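Local coordinates for substrate binding periplasmic protein (PDB 3LOP) that binds leucine in the cleft between its two lobes and, as a periplasmic protein, probably hands such a ligand to a membrane transporter, at residues Val65-Arg70 with Val94-Leu100; Val75-Thr79 with Ala292-Leu296; Leu147-Leu153 with Leu202-Ala206; Tyr125-Ile129 with Gly227-Ile231. One frame throughout, in Å; residues are numbered along the deposited sequence.

Contact 1. Residues Val65-Arg70 with Val94-Leu100; sequences VRDMAR and VLAEARL
Val65 and Val94 meet through their CG1 methyls, 3.7 Å apart, at the close-packed end of two helices that run nearly parallel, their short axes 10.0 Å apart and at 12° to each other. One helical turn further on, Ala69 CB lies 3.7 Å from Ala98 CB, so two of the smallest side chains set the spacing. Leu100 CD2 fills in more loosely behind them, 4.4 Å from both Val65 CG1 and Ala69 CB. Both helices lie on one face of the parallel sheet of the amino-terminal lobe, where Leu77 of strand 74-78 touches Val65, Leu95 and Leu100. Helix 94-98 stops in a Schellman motif with Arg99, at positive phi, as its C-prime residue; this turns the chain so that Leu100 re-enters the apolar layer. At the polar outer edge Glu97 OE2 accepts two salt-bridge bonds from opposite faces of its carboxylate plane: Arg66 NE comes on the syn side at 3.0 Å, almost straight at 171°, whereas Arg70 NH2 comes from above the plane at 2.9 Å and is more bent. Arg66 reaches it because its chain bends at chi3 (-76°), and Arg66 CG lies above one face of the Arg70 guanidinium, toward its rim.

Contact 2. Residues Val75-Thr79 with Ala292-Leu296; sequences VALLT and AAKVL
With CG of Leu296 anti to its backbone N (chi1 175°) and CG of Leu78 anti to its carbonyl carbon (chi1 -78°), the two leucines reach into the space between helix and strand and meet at a slant. Leu296 CD1 lies against Ala76 CB at 3.5 Å, while Leu296 CD2 sits beside the branch point of Leu78, 3.6 Å from its CG. Leu78 in turn spreads along the helix: its CD2 is 3.9 Å from Ala292 CB and its CD1 is 4.2 Å from Ala293 CB. At the strand's end Thr79 adds its methyl, CG2 standing 3.6 Å from Ala292 CB, while Thr79 OG1 makes a weak hydrogen bond to Gln10. The segments run nearly antiparallel, at 163° with axes 9.7 Å apart, and Ala76 and Leu78 point to the same face because they alternate with Leu77, which faces the other way. Helix 284-303 thus covers one face of the amino-terminal sheet at strand 74-78, beside Val8 and Val103 of the neighbouring strands. No hydrogen bond crosses between the segments and every touching residue is buried, so the contact rests on dispersion and burial of apolar surface, with its geometry set by the shapes of the side chains.

Contact 3. Residues Leu147-Leu153 with Leu202-Ala206; sequences LYQEDAL and LGATA. With LEU (leucine), chain B.
Gly203 N donates to Leu147 O at 2.8 Å, and Gln149 N donates to Gly203 O at 3.2 Å, so Gly203 is held on both its N-H and its carbonyl in parallel pairing. On the face of the sheet that carries Leu147 and Leu202, Leu147 CD2 packs on Leu202 CD2 at 3.9 Å, and Ala204 CB lies next to Leu147 CD2. The Gln149 side chain, extended with CG anti to its backbone N (chi1 -177°), brings OE1 to 3.5 Å from Thr205 CG2; that oxygen is hydrogen-bonded to Tyr178 OH, in a neighbouring strand. Asp151 OD1 is gripped from opposite faces of its carboxylate plane, by Gln149 NE2 at 3.1 Å and by Leu153 N at 2.9 Å. The second bond caps the start of helix 152-166; the first ties the turn back to Gln149, while Asp151 OD2 has a salt bridge to Arg180. Leu153 CD2 is 3.9 Å from Thr205 CG2 and lines the pocket, 3.7 Å from CD2 of the bound leucine. Adjacent parallel strands whose carboxyl ends lead into helices beside the ligand are the arrangement of a periplasmic binding protein lobe, where strand-end loops form the cleft.

Contact 4. Residues Tyr125-Ile129 with Gly227-Ile231; sequences YQQEI and GLSSI. With LEU (leucine), chain B.
The first turn of helix 125-138 faces a type I beta turn running from Leu228 to Ile231, closed by Ile231 N to Leu228 O, and the nearest pair of CA atoms, those of Tyr125 and Leu228, is 6.7 Å apart. Leu228 carries the apolar half. Its CD1 sits over the centre of the Tyr125 ring in a CH-pi contact, 3.9 Å from the centroid and only 8° off the ring normal. The other branch, CD2, slips past the ring to lie 3.8 Å from Tyr125 CD1, and it also meets Ile129 CG1 at 4.0 Å. The ring is carried over Leu228 by a chi1 of -72°, which sets CG of Tyr125 opposite the carbonyl carbon; side chain and leucine cross at about a right angle. The polar half belongs to Glu128, whose two oxygens both hold Ser229. Glu128 OE1 offers its syn lone pair to Ser229 N at 2.8 Å, although that hydrogen bond is bent (131°), while Ser229 OG donates to Glu128 OE2 at 2.7 Å, on the syn side but somewhat out of the carboxylate plane. A water lies between Glu128 OE1 and Gly227 O.

Ser230 CB approaches CB of the bound leucine at 3.8 Å, and Ser230 OG is hydrogen-bonded to Ala204 O. Tyr125 also belongs to the magnesium site, with Ala106 and Lys122. A carboxylate that holds both the amide and the hydroxyl of Ser229 fixes the turn against the helix, so ring and turn are positioned together beside the ligand; the two bonds probably help to stabilise the buried charge of Glu128.

How the contacts relate
Contacts 1 and 2 belong to one lobe and share strand 74-78: Leu100 CD2 of contact 1 packs 3.7 Å from Leu77 CB of contact 2, whose helix covers the sheet's other face. Their centres are 14 Å apart. Contacts 3 and 4 lie in the other lobe, 11 Å between centres, and are joined by the bond between Ser230 and Ala204 and by Leu153 CD1 packing on Tyr125 CE2. Both touch the bound leucine, which also bonds to Gln18, Ala106 and Arg285. Contact 2 comes nearer the ligand than contact 1: the Thr79 side chain is about 9 Å from it, that of Val65 about 14 Å.

Contact 1. Residues Val65-Arg70 with Val94-Leu100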
# COMPACT_ATOMS: atom_id res chain seq x y z
N VAL A 65 17.66 0.86 6.28
CA VAL A 65 17.05 1.11 7.58
C VAL A 65 18.07 1.09 8.72
O VAL A 65 18.06 1.97 9.57
CB VAL A 65 15.91 0.11 7.87
CG1 VAL A 65 15.36 0.34 9.28
CG2 VAL A 65 14.80 0.30 6.84
N ARG A 66 18.96 0.11 8.72
CA ARG A 66 19.97 0.03 9.77
C ARG A 66 20.86 1.27 9.73
O ARG A 66 21.12 1.89 10.76
CB ARG A 66 20.82 -1.23 9.60
CG ARG A 66 21.97 -1.31 10.60
CD ARG A 66 22.62 -2.68 10.61
NE ARG A 66 21.80 -3.67 11.32
CZ ARG A 66 21.33 -4.78 10.77
NH1 ARG A 66 21.60 -5.07 9.50
NH2 ARG A 66 20.60 -5.62 11.50
N ASP A 67 21.33 1.64 8.54
CA ASP A 67 22.18 2.82 8.39
C ASP A 67 21.48 4.10 8.83
O ASP A 67 22.03 4.88 9.61
CB ASP A 67 22.64 2.99 6.94
CG ASP A 67 23.58 1.91 6.47
OD1 ASP A 67 24.30 1.32 7.31
OD2 ASP A 67 23.62 1.64 5.24
N MSE A 68 20.26 4.32 8.34
CA MSE A 68 19.53 5.53 8.70
C MSE A 68 19.15 5.58 10.19
O MSE A 68 19.12 6.66 10.79
CB MSE A 68 18.28 5.70 7.81
CG MSE A 68 18.53 6.59 6.55
SE MSE A 68 17.02 6.88 5.37
CE MSE A 68 16.85 5.12 5.13
N ALA A 69 18.87 4.43 10.78
CA ALA A 69 18.49 4.39 12.19
C ALA A 69 19.63 4.84 13.09
O ALA A 69 19.42 5.34 14.19
CB ALA A 69 18.05 2.99 12.58
N ARG A 70 20.86 4.65 12.60
CA ARG A 70 22.04 5.01 13.37
C ARG A 70 22.54 6.43 13.14
O ARG A 70 23.01 7.09 14.07
CB ARG A 70 23.16 4.03 13.07
CG ARG A 70 22.82 2.60 13.44
CD ARG A 70 23.95 1.65 13.15
NE ARG A 70 23.63 0.29 13.57
CZ ARG A 70 24.48 -0.72 13.54
NH1 ARG A 70 25.73 -0.54 13.11
NH2 ARG A 70 24.10 -1.92 13.95
N VAL A 94 16.09 -6.00 12.34
CA VAL A 94 16.55 -4.63 12.13
C VAL A 94 15.75 -3.63 12.97
O VAL A 94 16.32 -2.73 13.60
CB VAL A 94 16.44 -4.22 10.65
CG1 VAL A 94 16.93 -2.80 10.46
CG2 VAL A 94 17.26 -5.18 9.79
N LEU A 95 14.43 -3.79 12.98
CA LEU A 95 13.59 -2.88 13.75
C LEU A 95 13.81 -3.08 15.25
O LEU A 95 13.86 -2.11 16.00
CB LEU A 95 12.11 -3.11 13.41
CG LEU A 95 11.71 -2.94 11.94
CD1 LEU A 95 10.23 -3.26 11.79
CD2 LEU A 95 12.01 -1.52 11.48
N ALA A 96 13.95 -4.33 15.67
CA ALA A 96 14.16 -4.63 17.08
C ALA A 96 15.47 -4.03 17.58
O ALA A 96 15.55 -3.51 18.69
CB ALA A 96 14.18 -6.14 17.29
N GLU A 97 16.50 -4.11 16.74
CA GLU A 97 17.81 -3.58 17.09
C GLU A 97 17.79 -2.07 17.28
O GLU A 97 18.43 -1.53 18.18
CB GLU A 97 18.80 -3.97 16.00
CG GLU A 97 20.20 -3.41 16.16
CD GLU A 97 21.09 -3.86 15.04
OE1 GLU A 97 21.43 -5.06 15.01
OE2 GLU A 97 21.44 -3.03 14.18
N ALA A 98 17.03 -1.39 16.43
CA ALA A 98 16.93 0.06 16.50
C ALA A 98 15.76 0.53 17.37
O ALA A 98 15.64 1.72 17.64
CB ALA A 98 16.78 0.63 15.09
N ARG A 99 14.92 -0.41 17.81
CA ARG A 99 13.73 -0.07 18.60
C ARG A 99 12.97 0.98 17.81
O ARG A 99 12.40 1.92 18.37
CB ARG A 99 14.12 0.48 19.97
CG ARG A 99 14.68 -0.58 20.91
CD ARG A 99 15.00 -0.02 22.29
NE ARG A 99 16.06 0.97 22.24
CZ ARG A 99 15.87 2.29 22.34
NH1 ARG A 99 14.65 2.78 22.50
NH2 ARG A 99 16.91 3.11 22.26
N LEU A 100 12.93 0.80 16.50
CA LEU A 100 12.29 1.74 15.59
C LEU A 100 10.93 1.27 15.09
O LEU A 100 10.84 0.26 14.39
CB LEU A 100 13.21 2.00 14.40
CG LEU A 100 12.82 3.14 13.46
CD1 LEU A 100 12.99 4.46 14.19
CD2 LEU A 100 13.70 3.10 12.22
O HOH W 1 20.76 0.22 14.67

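Contact 2. Residues Val75-Thr79 with Ala292-Leu296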
# COMPACT_ATOMS: atom_id res chain seq x y z
N VAL A 75 12.76 8.83 14.91
CA VAL A 75 11.87 8.34 15.95
C VAL A 75 10.97 7.25 15.38
O VAL A 75 10.31 6.53 16.11
CB VAL A 75 10.99 9.47 16.54
CG1 VAL A 75 11.87 10.50 17.21
CG2 VAL A 75 10.13 10.11 15.45
N ALA A 76 10.95 7.14 14.05
CA ALA A 76 10.12 6.13 13.39
C ALA A 76 10.47 5.99 11.92
O ALA A 76 11.14 6.85 11.33
CB ALA A 76 8.64 6.49 13.55
N LEU A 77 10.00 4.89 11.34
CA LEU A 77 10.18 4.54 9.93
C LEU A 77 8.80 4.52 9.28
O LEU A 77 7.84 4.04 9.88
CB LEU A 77 10.84 3.16 9.81
CG LEU A 77 10.93 2.47 8.44
CD1 LEU A 77 11.88 3.24 7.52
CD2 LEU A 77 11.43 1.06 8.64
N LEU A 78 8.70 5.02 8.05
CA LEU A 78 7.42 5.08 7.33
C LEU A 78 7.36 4.33 6.01
O LEU A 78 8.34 4.26 5.27
CB LEU A 78 7.04 6.53 7.03
CG LEU A 78 6.45 7.46 8.08
CD1 LEU A 78 6.36 8.87 7.49
CD2 LEU A 78 5.07 6.97 8.48
N THR A 79 6.17 3.80 5.73
CA THR A 79 5.81 3.12 4.48
C THR A 79 6.83 2.35 3.65
O THR A 79 7.09 2.70 2.49
CB THR A 79 5.13 4.12 3.53
OG1 THR A 79 6.09 5.10 3.10
CG2 THR A 79 4.00 4.85 4.26
N ALA A 292 -0.22 7.94 6.37
CA ALA A 292 0.74 7.32 7.28
C ALA A 292 1.51 8.41 8.03
O ALA A 292 1.70 8.32 9.24
CB ALA A 292 1.70 6.43 6.51
N ALA A 293 1.93 9.43 7.30
CA ALA A 293 2.67 10.53 7.90
C ALA A 293 1.84 11.26 8.96
O ALA A 293 2.35 11.62 10.01
CB ALA A 293 3.13 11.51 6.83
N LYS A 294 0.55 11.46 8.67
CA LYS A 294 -0.32 12.15 9.61
C LYS A 294 -0.53 11.33 10.88
O LYS A 294 -0.56 11.87 11.98
CB LYS A 294 -1.67 12.48 8.96
CG LYS A 294 -2.53 13.38 9.83
CD LYS A 294 -3.73 13.92 9.07
CE LYS A 294 -4.52 14.89 9.95
NZ LYS A 294 -5.69 15.46 9.22
N VAL A 295 -0.68 10.01 10.72
CA VAL A 295 -0.86 9.14 11.88
C VAL A 295 0.39 9.20 12.75
O VAL A 295 0.30 9.30 13.98
CB VAL A 295 -1.10 7.68 11.43
CG1 VAL A 295 -0.98 6.73 12.62
CG2 VAL A 295 -2.49 7.55 10.82
N LEU A 296 1.56 9.14 12.12
CA LEU A 296 2.82 9.20 12.86
C LEU A 296 2.95 10.56 13.54
O LEU A 296 3.38 10.64 14.69
CB LEU A 296 4.00 8.97 11.91
CG LEU A 296 5.40 9.13 12.51
CD1 LEU A 296 5.58 8.22 13.72
CD2 LEU A 296 6.43 8.81 11.44

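Contact 3. Residues Leu147-Leu153 with Leu202-Ala206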
# COMPACT_ATOMS: atom_id res chain seq x y z
N LEU A 147 -2.73 -14.12 -11.18
CA LEU A 147 -1.39 -13.71 -11.60
C LEU A 147 -0.71 -13.42 -10.27
O LEU A 147 -1.25 -12.65 -9.47
CB LEU A 147 -1.43 -12.41 -12.41
CG LEU A 147 -0.05 -11.79 -12.65
CD1 LEU A 147 0.73 -12.65 -13.63
CD2 LEU A 147 -0.18 -10.37 -13.16
N TYR A 148 0.43 -14.04 -10.01
CA TYR A 148 1.10 -13.80 -8.73
C TYR A 148 2.60 -13.57 -8.85
O TYR A 148 3.27 -14.16 -9.69
CB TYR A 148 0.85 -14.96 -7.76
CG TYR A 148 1.48 -16.28 -8.16
CD1 TYR A 148 0.89 -17.11 -9.11
CD2 TYR A 148 2.67 -16.70 -7.57
CE1 TYR A 148 1.46 -18.33 -9.47
CE2 TYR A 148 3.26 -17.92 -7.92
CZ TYR A 148 2.65 -18.73 -8.87
OH TYR A 148 3.21 -19.93 -9.22
N GLN A 149 3.12 -12.71 -7.98
CA GLN A 149 4.54 -12.42 -7.97
C GLN A 149 5.26 -13.61 -7.34
O GLN A 149 4.79 -14.18 -6.35
CB GLN A 149 4.80 -11.14 -7.17
CG GLN A 149 6.25 -10.68 -7.15
CD GLN A 149 6.39 -9.24 -6.70
OE1 GLN A 149 6.18 -8.32 -7.48
NE2 GLN A 149 6.73 -9.05 -5.43
N GLU A 150 6.40 -13.98 -7.91
CA GLU A 150 7.15 -15.13 -7.42
C GLU A 150 7.96 -14.84 -6.16
O GLU A 150 9.19 -14.89 -6.17
CB GLU A 150 8.05 -15.66 -8.53
CG GLU A 150 8.63 -17.04 -8.25
CD GLU A 150 9.16 -17.70 -9.51
OE1 GLU A 150 10.00 -17.08 -10.20
OE2 GLU A 150 8.74 -18.84 -9.80
N ASP A 151 7.24 -14.55 -5.08
CA ASP A 151 7.84 -14.26 -3.78
C ASP A 151 6.73 -14.18 -2.73
O ASP A 151 5.61 -14.62 -2.97
CB ASP A 151 8.66 -12.96 -3.83
CG ASP A 151 7.82 -11.71 -3.71
OD1 ASP A 151 6.60 -11.77 -3.99
OD2 ASP A 151 8.38 -10.66 -3.35
N ALA A 152 7.04 -13.61 -1.57
CA ALA A 152 6.06 -13.50 -0.49
C ALA A 152 4.72 -12.86 -0.88
O ALA A 152 3.67 -13.29 -0.41
CB ALA A 152 6.67 -12.74 0.69
N LEU A 153 4.75 -11.85 -1.75
CA LEU A 153 3.51 -11.20 -2.17
C LEU A 153 2.60 -12.20 -2.89
O LEU A 153 1.41 -12.28 -2.59
CB LEU A 153 3.79 -10.02 -3.10
CG LEU A 153 2.55 -9.44 -3.80
CD1 LEU A 153 1.55 -8.96 -2.77
CD2 LEU A 153 2.96 -8.31 -4.74
N LEU A 202 -5.22 -10.15 -9.67
CA LEU A 202 -3.82 -9.74 -9.77
C LEU A 202 -3.13 -9.56 -8.42
O LEU A 202 -3.33 -8.55 -7.75
CB LEU A 202 -3.72 -8.44 -10.58
CG LEU A 202 -4.48 -8.39 -11.91
CD1 LEU A 202 -4.31 -7.01 -12.52
CD2 LEU A 202 -3.96 -9.47 -12.86
N GLY A 203 -2.33 -10.55 -8.04
CA GLY A 203 -1.58 -10.47 -6.80
C GLY A 203 -0.20 -10.02 -7.24
O GLY A 203 0.77 -10.77 -7.18
N ALA A 204 -0.14 -8.77 -7.70
CA ALA A 204 1.09 -8.21 -8.23
C ALA A 204 1.29 -6.74 -7.89
O ALA A 204 0.44 -6.11 -7.26
CB ALA A 204 1.08 -8.37 -9.74
N THR A 205 2.42 -6.21 -8.33
CA THR A 205 2.75 -4.82 -8.12
C THR A 205 2.30 -4.03 -9.35
O THR A 205 1.91 -4.61 -10.36
CB THR A 205 4.26 -4.64 -7.89
OG1 THR A 205 4.99 -5.28 -8.94
CG2 THR A 205 4.66 -5.25 -6.55
N ALA A 206 2.37 -2.70 -9.25
CA ALA A 206 1.92 -1.81 -10.31
C ALA A 206 2.36 -2.08 -11.75
O ALA A 206 1.52 -2.27 -12.63
CB ALA A 206 2.25 -0.37 -9.94
N LEU B . 4.23 -3.18 -0.99
CA LEU B . 4.14 -3.59 -2.42
C LEU B . 3.44 -2.51 -3.22
O LEU B . 3.64 -2.50 -4.46
CB LEU B . 3.37 -4.89 -2.52
CG LEU B . 3.96 -5.83 -1.47
CD1 LEU B . 2.91 -6.61 -0.83
CD2 LEU B . 4.98 -6.70 -2.09
OXT LEU B . 2.71 -1.70 -2.61

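Contact 4. Residues Tyr125-Ile129 with Gly227-Ile231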
# COMPACT_ATOMS: atom_id res chain seq x y z
N TYR A 125 -4.58 -7.60 3.05
CA TYR A 125 -4.80 -8.25 1.76
C TYR A 125 -5.88 -9.32 1.89
O TYR A 125 -6.69 -9.50 0.98
CB TYR A 125 -3.52 -8.92 1.24
CG TYR A 125 -2.44 -7.99 0.76
CD1 TYR A 125 -2.75 -6.73 0.25
CD2 TYR A 125 -1.11 -8.40 0.75
CE1 TYR A 125 -1.76 -5.90 -0.26
CE2 TYR A 125 -0.11 -7.58 0.25
CZ TYR A 125 -0.44 -6.33 -0.26
OH TYR A 125 0.54 -5.50 -0.75
N GLN A 126 -5.89 -10.02 3.02
CA GLN A 126 -6.89 -11.06 3.22
C GLN A 126 -8.29 -10.46 3.26
O GLN A 126 -9.23 -11.04 2.73
CB GLN A 126 -6.62 -11.84 4.51
CG GLN A 126 -7.47 -13.10 4.66
CD GLN A 126 -7.26 -14.08 3.51
OE1 GLN A 126 -6.14 -14.51 3.24
NE2 GLN A 126 -8.34 -14.44 2.82
N GLN A 127 -8.42 -9.28 3.87
CA GLN A 127 -9.72 -8.63 3.91
C GLN A 127 -10.14 -8.24 2.50
O GLN A 127 -11.30 -8.39 2.13
CB GLN A 127 -9.68 -7.37 4.79
CG GLN A 127 -9.47 -7.64 6.27
CD GLN A 127 -9.55 -6.37 7.09
OE1 GLN A 127 -10.64 -5.85 7.36
NE2 GLN A 127 -8.40 -5.85 7.49
N GLU A 128 -9.18 -7.75 1.71
CA GLU A 128 -9.44 -7.36 0.32
C GLU A 128 -9.88 -8.58 -0.49
O GLU A 128 -10.87 -8.52 -1.22
CB GLU A 128 -8.17 -6.79 -0.33
CG GLU A 128 -7.70 -5.44 0.20
CD GLU A 128 -6.51 -4.92 -0.59
OE1 GLU A 128 -6.62 -4.86 -1.84
OE2 GLU A 128 -5.48 -4.58 0.02
N ILE A 129 -9.13 -9.67 -0.35
CA ILE A 129 -9.42 -10.90 -1.08
C ILE A 129 -10.78 -11.48 -0.69
O ILE A 129 -11.57 -11.85 -1.56
CB ILE A 129 -8.30 -11.93 -0.85
CG1 ILE A 129 -7.00 -11.42 -1.48
CG2 ILE A 129 -8.69 -13.28 -1.44
CD1 ILE A 129 -5.77 -12.26 -1.17
N GLY A 227 -7.75 -6.79 -8.47
CA GLY A 227 -6.45 -6.95 -7.84
C GLY A 227 -6.30 -6.26 -6.51
O GLY A 227 -7.18 -5.53 -6.06
N LEU A 228 -5.15 -6.50 -5.88
CA LEU A 228 -4.83 -5.93 -4.57
C LEU A 228 -4.55 -4.43 -4.61
O LEU A 228 -4.26 -3.86 -5.66
CB LEU A 228 -3.62 -6.65 -3.98
CG LEU A 228 -3.80 -8.13 -3.63
CD1 LEU A 228 -2.46 -8.72 -3.21
CD2 LEU A 228 -4.82 -8.27 -2.51
N SER A 229 -4.62 -3.80 -3.44
CA SER A 229 -4.38 -2.37 -3.30
C SER A 229 -2.93 -1.99 -3.58
O SER A 229 -2.54 -0.82 -3.48
CB SER A 229 -4.78 -1.89 -1.90
OG SER A 229 -4.01 -2.53 -0.90
N SER A 230 -2.12 -2.99 -3.91
CA SER A 230 -0.72 -2.76 -4.25
C SER A 230 -0.71 -2.19 -5.67
O SER A 230 0.32 -1.73 -6.16
CB SER A 230 0.05 -4.08 -4.20
OG SER A 230 -0.62 -5.09 -4.94
N ILE A 231 -1.87 -2.24 -6.32
CA ILE A 231 -2.02 -1.74 -7.69
C ILE A 231 -2.90 -0.48 -7.71
O ILE A 231 -4.12 -0.56 -7.60
CB ILE A 231 -2.68 -2.81 -8.57
CG1 ILE A 231 -1.84 -4.09 -8.55
CG2 ILE A 231 -2.84 -2.28 -9.99
CD1 ILE A 231 -2.55 -5.31 -9.09
N LEU B . 4.23 -3.18 -0.99
CA LEU B . 4.14 -3.59 -2.42
C LEU B . 3.44 -2.51 -3.22
O LEU B . 3.64 -2.50 -4.46
CB LEU B . 3.37 -4.89 -2.52
CG LEU B . 3.96 -5.83 -1.47
CD1 LEU B . 2.91 -6.61 -0.83
CD2 LEU B . 4.98 -6.70 -2.09
OXT LEU B . 2.71 -1.70 -2.61
O HOH W 2 -7.71 -3.70 -4.20